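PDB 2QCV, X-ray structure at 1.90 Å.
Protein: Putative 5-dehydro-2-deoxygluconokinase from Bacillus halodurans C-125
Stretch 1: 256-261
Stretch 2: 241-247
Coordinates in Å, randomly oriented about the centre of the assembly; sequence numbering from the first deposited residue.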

# COMPACT_ATOMS: atom_id res chain seq x y z
N TYR A 256 24.92 19.13 35.76
CA TYR A 256 23.93 19.63 36.73
C TYR A 256 22.94 18.52 37.00
O TYR A 256 22.70 17.69 36.12
CB TYR A 256 23.16 20.83 36.15
CG TYR A 256 24.07 21.94 35.76
CD1 TYR A 256 24.42 22.91 36.68
CD2 TYR A 256 24.60 22.02 34.46
CE1 TYR A 256 25.26 23.94 36.34
CE2 TYR A 256 25.45 23.06 34.10
CZ TYR A 256 25.77 24.02 35.06
OH TYR A 256 26.64 25.06 34.79
N ARG A 257 22.39 18.49 38.20
CA ARG A 257 21.48 17.44 38.62
C ARG A 257 20.16 18.04 39.04
O ARG A 257 20.11 19.09 39.68
CB ARG A 257 22.12 16.65 39.76
CG ARG A 257 21.19 15.67 40.41
CD ARG A 257 21.73 15.25 41.74
NE ARG A 257 22.86 14.33 41.65
CZ ARG A 257 22.76 13.00 41.76
NH1 ARG A 257 21.57 12.40 41.89
NH2 ARG A 257 23.86 12.28 41.70
N GLY A 258 19.10 17.38 38.61
CA GLY A 258 17.71 17.67 38.98
C GLY A 258 17.11 16.47 39.68
O GLY A 258 17.66 15.33 39.59
N TYR A 259 15.94 16.70 40.30
CA TYR A 259 15.31 15.75 41.18
C TYR A 259 13.84 15.63 40.84
O TYR A 259 13.16 16.65 40.61
CB TYR A 259 15.46 16.18 42.68
CG TYR A 259 16.89 16.56 42.99
CD1 TYR A 259 17.82 15.59 43.37
CD2 TYR A 259 17.33 17.86 42.78
CE1 TYR A 259 19.13 15.94 43.58
CE2 TYR A 259 18.64 18.19 42.97
CZ TYR A 259 19.53 17.22 43.39
OH TYR A 259 20.84 17.60 43.57
N ALA A 260 13.37 14.39 40.82
CA ALA A 260 11.93 14.09 40.76
C ALA A 260 11.23 14.62 41.99
O ALA A 260 11.80 14.58 43.11
CB ALA A 260 11.68 12.60 40.62
N TYR A 261 10.01 15.14 41.79
CA TYR A 261 9.17 15.59 42.91
C TYR A 261 8.27 14.47 43.39
O TYR A 261 7.78 13.69 42.58
CB TYR A 261 8.39 16.85 42.53
CG TYR A 261 9.31 18.04 42.54
CD1 TYR A 261 10.10 18.34 41.43
CD2 TYR A 261 9.43 18.83 43.67
CE1 TYR A 261 10.99 19.43 41.44
CE2 TYR A 261 10.30 19.91 43.69
CZ TYR A 261 11.09 20.19 42.59
OH TYR A 261 11.97 21.23 42.65
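Stretch 2, residues 241-247: HGVEGSF

Stretch 2 approaches as a tight turn and leaves as a strand, running antiparallel to 256-258. The turn is held from within: Glu244 N bonds to His241 O, Gly245 N to Gly242 O, and His241 N to Gly245 O, with a short 3-10 segment at Val243 and Glu244. Ser246 and Phe247 then extend alongside Gly258 and Arg257.

Gly258 and Ser246 form the hydrogen-bonded pair, CA to CA 4.9 Å. Gly258 N donates to Ser246 O at 2.8 Å, nearly straight, and Ser246 N returns the bond to Gly258 O at 3.1 Å. Arg257 faces Phe247 in the neighbouring non-hydrogen-bonded pair, where Phe247 CA lies 3.2 Å from Tyr256 O, a CA-H...O contact.

Two of the glycines sit where a side chain would crowd the partner strand: tightly at Gly258, with an outright clash at Gly245. At Gly258 a CB would fall 3.0 Å from Ser246 OG, since Ser246 holds its hydroxyl in the p rotamer, bonded elsewhere in the structure. Gly245, at phi 96° and psi -163°, would jam a CB against the preceding carbonyl and place it 2.4 Å from Gly258 O.

Arg257 and Phe247 share one face of the sheet. Arg257 takes t at chi1 and chi2 before bending to m at chi3; Phe247 takes m at chi1, and the end of its side chain comes nearer to stretch 1. The ring's edge thus meets a face of the guanidinium, Phe247 CE2 lying 3.7 Å from Arg257 CZ. One water accepts from Arg257 NH1 (2.7 Å) and donates to Gly258 O (2.9 Å) and Glu244 O (3.2 Å), tying the guanidinium to both backbones.

Beyond the paired strands, Ala260 points its CB toward the turn, 3.8 Å from Gly242 O. A second water accepts from Ala260 N at 2.9 Å and donates to Val243 O at 2.8 Å, bridging the gap there.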

# COMPACT_ATOMS: atom_id res chain seq x y z
N HIS A 241 16.21 10.24 34.15
CA HIS A 241 16.22 8.91 34.75
C HIS A 241 15.05 8.70 35.73
O HIS A 241 15.17 7.96 36.73
CB HIS A 241 17.54 8.67 35.47
CG HIS A 241 18.76 8.74 34.59
ND1 HIS A 241 19.45 7.60 34.22
CD2 HIS A 241 19.42 9.78 34.02
CE1 HIS A 241 20.49 7.94 33.48
NE2 HIS A 241 20.50 9.26 33.35
N GLY A 242 13.91 9.32 35.45
CA GLY A 242 12.72 9.12 36.27
C GLY A 242 12.98 9.49 37.72
O GLY A 242 13.51 10.54 38.03
N VAL A 243 12.70 8.57 38.63
CA VAL A 243 12.88 8.86 40.05
C VAL A 243 14.34 9.03 40.49
O VAL A 243 14.60 9.59 41.54
CB VAL A 243 12.20 7.79 40.96
CG1 VAL A 243 10.71 7.81 40.73
CG2 VAL A 243 12.80 6.44 40.74
N GLU A 244 15.29 8.55 39.67
CA GLU A 244 16.71 8.78 39.94
C GLU A 244 17.15 10.21 39.55
O GLU A 244 18.29 10.61 39.76
CB GLU A 244 17.57 7.71 39.25
CG GLU A 244 17.21 6.28 39.64
CD GLU A 244 17.91 5.26 38.73
OE1 GLU A 244 19.15 5.32 38.62
OE2 GLU A 244 17.22 4.45 38.08
N GLY A 245 16.22 10.98 39.02
CA GLY A 245 16.46 12.38 38.69
C GLY A 245 16.84 12.59 37.24
O GLY A 245 16.63 11.72 36.41
N SER A 246 17.41 13.75 36.97
CA SER A 246 17.81 14.12 35.64
C SER A 246 19.15 14.85 35.68
O SER A 246 19.55 15.43 36.70
CB SER A 246 16.70 14.93 34.91
OG SER A 246 16.20 16.04 35.61
N PHE A 247 19.88 14.76 34.58
CA PHE A 247 21.26 15.27 34.51
C PHE A 247 21.39 16.07 33.22
O PHE A 247 20.92 15.61 32.15
CB PHE A 247 22.22 14.10 34.57
CG PHE A 247 22.03 13.25 35.80
CD1 PHE A 247 21.04 12.27 35.83
CD2 PHE A 247 22.78 13.48 36.94
CE1 PHE A 247 20.83 11.52 36.98
CE2 PHE A 247 22.57 12.74 38.08
CZ PHE A 247 21.60 11.75 38.10
O HOH W 1 15.10 12.32 41.84
O HOH W 2 19.20 13.32 41.10